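Local coordinates for protein acetyl-xylan esterase (Streptomyces lividans, PDB 2CC0) that probably removes acetyl groups from acetylated xylan as a zinc-bound carbohydrate esterase of family 4, at residues 59-64 with 83-88; 96-101 with 180-185. All coordinates share one frame; numbering follows the deposited sequence. Where two conformers were deposited one is given.

In the fold
The N-terminal strand 5-12 and strand 34-37 lead to strand 58-61, where contact 1 begins. The chain then turns through the zinc-binding loop into helix 74-90, which packs back on the strand and closes a loop with 18 residues between the two segments. Past this helix comes strand 98-99, the start of contact 2, whose partner near the C terminus lies 78 residues beyond. The two loops follow in series, neither nested nor crossed. Contact 1 ties strand 58-61 to helix 74-90, probable hydrogen bonds from N61 O to R100 N and from H62 ND1 to R100 O carry on to segment 96-101, and contact 2 joins strand 98-99 to strand 181-182.

Contact 1: residues 59-64 with 83-88; sequences VANHSY and RTQQAI. With ZN (zinc ion), chain C.
Strand 59-61 and helix 83-88 run nearly antiparallel, at 159°, the axes of these short segments approaching to 8.7 Å, and the loop after the strand brings Y64 against the helix, its CA closest to that of T84. At the start of the strand, V59 CG1 meets I88 CG2 at 3.6 Å, the two side chains sliding past each other in opposite directions, while the I88 CD1 methyl reaches the carbonyl oxygen of A60. N61 is the polar pivot. With CG anti to the backbone N (chi1 -175°), its amide extends to the helix, and ND2 donates to Q85 OE1 at 2.8 Å in an almost straight bond; the two amide planes are 22° apart. ND2 also bonds I81 O, and Q85 NE2 bonds P96 O, so each amide has a further partner. OD1 faces back to the loop, accepting from S63 N at 2.9 Å in an Asx turn, with T84 CG2 packed against it at 3.4 Å. T84 OG1 bonds E80 O within the helix and touches Y64 at the edge of its ring, while Y64 N is bonded to E80 OE1. R83, modelled in two conformers, in the one described here lays its guanidinium on the Y64 ring, the centres 4.5 Å apart, as an off-centre cation-pi stack that is probably only partly occupied. Between N61 and Y64, H62 turns away from the helix: NE2 binds zinc at 2.1 Å, and ND1 is bonded to R100 O, a second-shell contact that fixes the imidazole rotation. S63 OG is hydrogen-bonded to H66 N. This is the His-Ser-x-x-His loop of the family 4 esterase (NodB-type) fold, in which H62, H66 and D13 hold the zinc ion.

Contact 2: residues 96-101 with 180-185; sequences PKLFRP and GMISPQ
The carbonyl oxygen of P184 is gripped twice, by T120 OG1 of the same chain and by R111 NH2 of the second subunit, while the pyrrolidine ring of this proline lies against K97. No hydrogen bond joins 96-101 to 180-185, and the contact between them is made by van der Waals contacts, mainly of apolar side chains. L98 is its centre. Its CG is anti to the carbonyl carbon (chi1 -52°), and the two methyls spread along the opposing backbone, with I182 O near both: CD1 reaches I182 CB at 3.8 Å and I182 CG2 at 4.0 Å, and CD2 lies 4.0 Å from P184 CA. The L98 and I182 side chains cross obliquely. At the more exposed margin K97 CB comes within 4.1 Å of P184 CG, after which the bent lysine chain leads away and its NZ bonds G118 O. S183 turns its side chain away from L98; its OG accepts a weak bond from Q185 N at 3.0 Å and is also bonded to T186 N, just after strand 181-182. Around this small apolar patch, L98 also packs on A60 of strand 58-61 and on V122, and I182 on V151 of strand 151-155. Strand 98-99 is hydrogen-bonded through L98 to N61 of strand 58-61 and pairs in parallel with 120-121, so the contact sets the antiparallel pair 181-182 and 189-190 against a strand joined to the main parallel sheet.

Contact 1: residues 59-64 with 83-88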
loop_
_atom_site.group_PDB
_atom_site.type_symbol
_atom_site.label_atom_id
_atom_site.label_comp_id
_atom_site.label_asym_id
_atom_site.label_seq_id
_atom_site.Cartn_x
_atom_site.Cartn_y
_atom_site.Cartn_z
ATOM N N VAL A 59 13.487 -7.956 -9.348
ATOM C CA VAL A 59 13.254 -7.218 -10.596
ATOM C C VAL A 59 11.741 -7.138 -10.801
ATOM O O VAL A 59 11.019 -8.141 -10.665
ATOM C CB VAL A 59 13.911 -7.921 -11.814
ATOM C CG1 VAL A 59 13.727 -7.047 -13.062
ATOM C CG2 VAL A 59 15.395 -8.188 -11.518
ATOM N N ALA A 60 11.280 -5.936 -11.131
ATOM C CA ALA A 60 9.863 -5.659 -11.265
ATOM C C ALA A 60 9.569 -4.880 -12.546
ATOM O O ALA A 60 10.487 -4.455 -13.252
ATOM C CB ALA A 60 9.336 -4.917 -10.029
ATOM N N ASN A 61 8.279 -4.778 -12.852
ATOM C CA ASN A 61 7.774 -4.270 -14.153
ATOM C C ASN A 61 7.483 -2.772 -14.075
ATOM O O ASN A 61 6.721 -2.337 -13.193
ATOM C CB ASN A 61 6.505 -5.088 -14.502
ATOM C CG ASN A 61 5.915 -4.790 -15.883
ATOM O OD1 ASN A 61 5.839 -3.640 -16.333
ATOM N ND2 ASN A 61 5.393 -5.853 -16.519
ATOM N N HIS A 62 8.057 -1.991 -14.997
ATOM C CA HIS A 62 7.847 -0.539 -15.010
ATOM C C HIS A 62 7.341 -0.061 -16.395
ATOM O O HIS A 62 7.585 1.088 -16.771
ATOM C CB HIS A 62 9.120 0.202 -14.589
ATOM C CG HIS A 62 8.912 1.646 -14.219
ATOM N ND1 HIS A 62 7.810 2.108 -13.518
ATOM C CD2 HIS A 62 9.711 2.719 -14.403
ATOM C CE1 HIS A 62 7.929 3.414 -13.316
ATOM N NE2 HIS A 62 9.074 3.810 -13.844
ATOM N N SER A 63 6.572 -0.926 -17.075
ATOM C CA SER A 63 6.067 -0.726 -18.459
ATOM C C SER A 63 7.184 -0.876 -19.491
ATOM O O SER A 63 8.363 -0.979 -19.126
ATOM C CB SER A 63 5.359 0.620 -18.644
ATOM O OG SER A 63 6.310 1.656 -18.889
ATOM N N TYR A 64 6.804 -0.890 -20.772
ATOM C CA TYR A 64 7.787 -1.122 -21.837
ATOM C C TYR A 64 8.514 0.154 -22.249
ATOM O O TYR A 64 9.738 0.130 -22.416
ATOM C CB TYR A 64 7.165 -1.811 -23.060
ATOM C CG TYR A 64 8.203 -2.570 -23.855
ATOM C CD1 TYR A 64 8.578 -3.865 -23.480
ATOM C CD2 TYR A 64 8.818 -1.996 -24.981
ATOM C CE1 TYR A 64 9.561 -4.590 -24.199
ATOM C CE2 TYR A 64 9.807 -2.709 -25.697
ATOM C CZ TYR A 64 10.161 -3.988 -25.309
ATOM O OH TYR A 64 11.139 -4.676 -26.013
ATOM N N ARG A 83 4.554 -7.159 -22.662
ATOM C CA ARG A 83 5.869 -7.163 -23.313
ATOM C C ARG A 83 6.981 -7.024 -22.281
ATOM O O ARG A 83 8.065 -7.575 -22.438
ATOM C CB ARG A 83 5.961 -6.064 -24.368
ATOM C CG ARG A 83 5.178 -6.400 -25.642
ATOM C CD ARG A 83 4.458 -5.172 -26.170
ATOM N NE ARG A 83 5.370 -4.228 -26.775
ATOM C CZ ARG A 83 5.269 -2.904 -26.713
ATOM N NH1 ARG A 83 4.280 -2.314 -26.057
ATOM N NH2 ARG A 83 6.180 -2.166 -27.330
ATOM N N THR A 84 6.703 -6.257 -21.219
ATOM C CA THR A 84 7.693 -6.111 -20.163
ATOM C C THR A 84 7.861 -7.407 -19.323
ATOM O O THR A 84 8.998 -7.752 -18.946
ATOM C CB THR A 84 7.363 -4.866 -19.304
ATOM O OG1 THR A 84 7.337 -3.716 -20.165
ATOM C CG2 THR A 84 8.427 -4.665 -18.230
ATOM N N GLN A 85 6.748 -8.106 -19.031
ATOM C CA GLN A 85 6.817 -9.419 -18.362
ATOM C C GLN A 85 7.724 -10.336 -19.187
ATOM O O GLN A 85 8.645 -10.953 -18.664
ATOM C CB GLN A 85 5.426 -10.064 -18.234
ATOM C CG GLN A 85 4.456 -9.348 -17.266
ATOM C CD GLN A 85 4.974 -9.345 -15.823
ATOM O OE1 GLN A 85 5.711 -8.438 -15.420
ATOM N NE2 GLN A 85 4.642 -10.398 -15.064
ATOM N N GLN A 86 7.470 -10.353 -20.494
ATOM C CA GLN A 86 8.215 -11.207 -21.424
ATOM C C GLN A 86 9.696 -10.812 -21.479
ATOM O O GLN A 86 10.574 -11.678 -21.469
ATOM C CB GLN A 86 7.576 -11.118 -22.814
ATOM C CG GLN A 86 6.182 -11.766 -22.906
ATOM C CD GLN A 86 5.308 -11.165 -24.014
ATOM O OE1 GLN A 86 5.797 -10.440 -24.885
ATOM N NE2 GLN A 86 3.997 -11.445 -23.963
ATOM N N ALA A 87 9.981 -9.512 -21.547
ATOM C CA ALA A 87 11.382 -9.075 -21.680
ATOM C C ALA A 87 12.182 -9.394 -20.417
ATOM O O ALA A 87 13.341 -9.831 -20.485
ATOM C CB ALA A 87 11.473 -7.588 -22.017
ATOM N N ILE A 88 11.578 -9.154 -19.248
ATOM C CA ILE A 88 12.291 -9.425 -18.003
ATOM C C ILE A 88 12.508 -10.935 -17.797
ATOM O O ILE A 88 13.630 -11.384 -17.469
ATOM C CB ILE A 88 11.585 -8.746 -16.795
ATOM C CG1 ILE A 88 11.639 -7.218 -16.982
ATOM C CG2 ILE A 88 12.190 -9.225 -15.471
ATOM C CD1 ILE A 88 10.703 -6.417 -16.041
HETATM ZN ZN ZN C . 9.770 5.770 -14.155
HETATM O O HOH W 1 10.737 7.578 -13.820
#

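Contact 2: residues 96-101 with 180-185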
loop_
_atom_site.group_PDB
_atom_site.type_symbol
_atom_site.label_atom_id
_atom_site.label_comp_id
_atom_site.label_asym_id
_atom_site.label_seq_id
_atom_site.Cartn_x
_atom_site.Cartn_y
_atom_site.Cartn_z
ATOM N N PRO A 96 7.999 -10.964 -13.111
ATOM C CA PRO A 96 7.641 -10.027 -12.020
ATOM C C PRO A 96 6.264 -10.239 -11.393
ATOM O O PRO A 96 5.309 -10.632 -12.067
ATOM C CB PRO A 96 7.687 -8.645 -12.699
ATOM C CG PRO A 96 8.648 -8.824 -13.850
ATOM C CD PRO A 96 8.387 -10.264 -14.345
ATOM N N LYS A 97 6.200 -9.968 -10.087
ATOM C CA LYS A 97 4.924 -9.933 -9.377
ATOM C C LYS A 97 4.513 -8.529 -8.990
ATOM O O LYS A 97 3.400 -8.337 -8.489
ATOM C CB LYS A 97 4.953 -10.820 -8.109
ATOM C CG LYS A 97 5.129 -12.334 -8.357
ATOM C CD LYS A 97 4.078 -12.936 -9.255
ATOM C CE LYS A 97 2.681 -12.821 -8.686
ATOM N NZ LYS A 97 1.618 -13.320 -9.602
ATOM N N LEU A 98 5.396 -7.553 -9.248
ATOM C CA LEU A 98 5.161 -6.141 -8.886
ATOM C C LEU A 98 5.219 -5.231 -10.106
ATOM O O LEU A 98 6.036 -5.438 -11.008
ATOM C CB LEU A 98 6.223 -5.656 -7.895
ATOM C CG LEU A 98 6.431 -6.519 -6.641
ATOM C CD1 LEU A 98 7.582 -5.958 -5.847
ATOM C CD2 LEU A 98 5.135 -6.627 -5.806
ATOM N N PHE A 99 4.361 -4.211 -10.119
ATOM C CA PHE A 99 4.320 -3.257 -11.217
ATOM C C PHE A 99 4.227 -1.860 -10.650
ATOM O O PHE A 99 3.394 -1.599 -9.775
ATOM C CB PHE A 99 3.081 -3.538 -12.092
ATOM C CG PHE A 99 2.815 -2.458 -13.131
ATOM C CD1 PHE A 99 3.604 -2.370 -14.280
ATOM C CD2 PHE A 99 1.790 -1.512 -12.928
ATOM C CE1 PHE A 99 3.359 -1.350 -15.218
ATOM C CE2 PHE A 99 1.541 -0.488 -13.847
ATOM C CZ PHE A 99 2.334 -0.410 -15.014
ATOM N N ARG A 100 5.069 -0.951 -11.143
ATOM C CA ARG A 100 4.938 0.457 -10.738
ATOM C C ARG A 100 4.504 1.259 -11.954
ATOM O O ARG A 100 5.206 1.256 -12.983
ATOM C CB ARG A 100 6.256 1.012 -10.173
ATOM C CG ARG A 100 6.170 2.503 -9.835
ATOM C CD ARG A 100 7.429 2.893 -9.111
ATOM N NE ARG A 100 7.373 2.538 -7.686
ATOM C CZ ARG A 100 8.463 2.431 -6.922
ATOM N NH1 ARG A 100 9.669 2.589 -7.473
ATOM N NH2 ARG A 100 8.342 2.149 -5.635
ATOM N N PRO A 101 3.343 1.935 -11.869
ATOM C CA PRO A 101 2.913 2.707 -13.030
ATOM C C PRO A 101 3.892 3.869 -13.257
ATOM O O PRO A 101 4.308 4.535 -12.299
ATOM C CB PRO A 101 1.562 3.295 -12.586
ATOM C CG PRO A 101 1.109 2.455 -11.433
ATOM C CD PRO A 101 2.402 2.057 -10.737
ATOM N N GLY A 180 14.434 -4.500 2.671
ATOM C CA GLY A 180 13.591 -5.665 2.537
ATOM C C GLY A 180 12.999 -5.807 1.143
ATOM O O GLY A 180 13.290 -5.026 0.243
ATOM N N MET A 181 12.215 -6.864 0.977
ATOM C CA MET A 181 11.529 -7.053 -0.286
ATOM C C MET A 181 10.120 -6.515 -0.135
ATOM O O MET A 181 9.672 -6.198 0.969
ATOM C CB MET A 181 11.495 -8.523 -0.704
ATOM C CG MET A 181 10.545 -9.337 0.116
ATOM S SD MET A 181 10.688 -11.086 -0.239
ATOM C CE MET A 181 9.545 -11.678 0.989
ATOM N N ILE A 182 9.450 -6.351 -1.258
ATOM C CA ILE A 182 8.084 -5.833 -1.248
ATOM C C ILE A 182 7.086 -6.968 -1.428
ATOM O O ILE A 182 7.152 -7.740 -2.405
ATOM C CB ILE A 182 7.883 -4.712 -2.319
ATOM C CG1 ILE A 182 8.755 -3.485 -1.946
ATOM C CG2 ILE A 182 6.399 -4.326 -2.410
ATOM C CD1 ILE A 182 8.991 -2.497 -3.103
ATOM N N SER A 183 6.186 -7.090 -0.449
ATOM C CA SER A 183 5.187 -8.146 -0.461
ATOM C C SER A 183 4.201 -7.996 -1.628
ATOM O O SER A 183 3.563 -6.946 -1.752
ATOM C CB SER A 183 4.382 -8.084 0.832
ATOM O OG SER A 183 3.273 -8.968 0.724
ATOM N N PRO A 184 4.033 -9.042 -2.459
ATOM C CA PRO A 184 2.948 -8.952 -3.451
ATOM C C PRO A 184 1.542 -8.921 -2.846
ATOM O O PRO A 184 0.611 -8.482 -3.513
ATOM C CB PRO A 184 3.112 -10.245 -4.289
ATOM C CG PRO A 184 4.528 -10.663 -4.054
ATOM C CD PRO A 184 4.807 -10.291 -2.614
ATOM N N GLN A 185 1.394 -9.363 -1.591
ATOM C CA GLN A 185 0.090 -9.374 -0.953
ATOM C C GLN A 185 -0.285 -7.954 -0.519
ATOM O O GLN A 185 -1.385 -7.453 -0.822
ATOM C CB GLN A 185 0.111 -10.348 0.234
ATOM C CG GLN A 185 0.302 -11.806 -0.197
ATOM C CD GLN A 185 1.640 -12.431 0.240
ATOM O OE1 GLN A 185 2.595 -12.478 -0.537
ATOM N NE2 GLN A 185 1.698 -12.929 1.494
#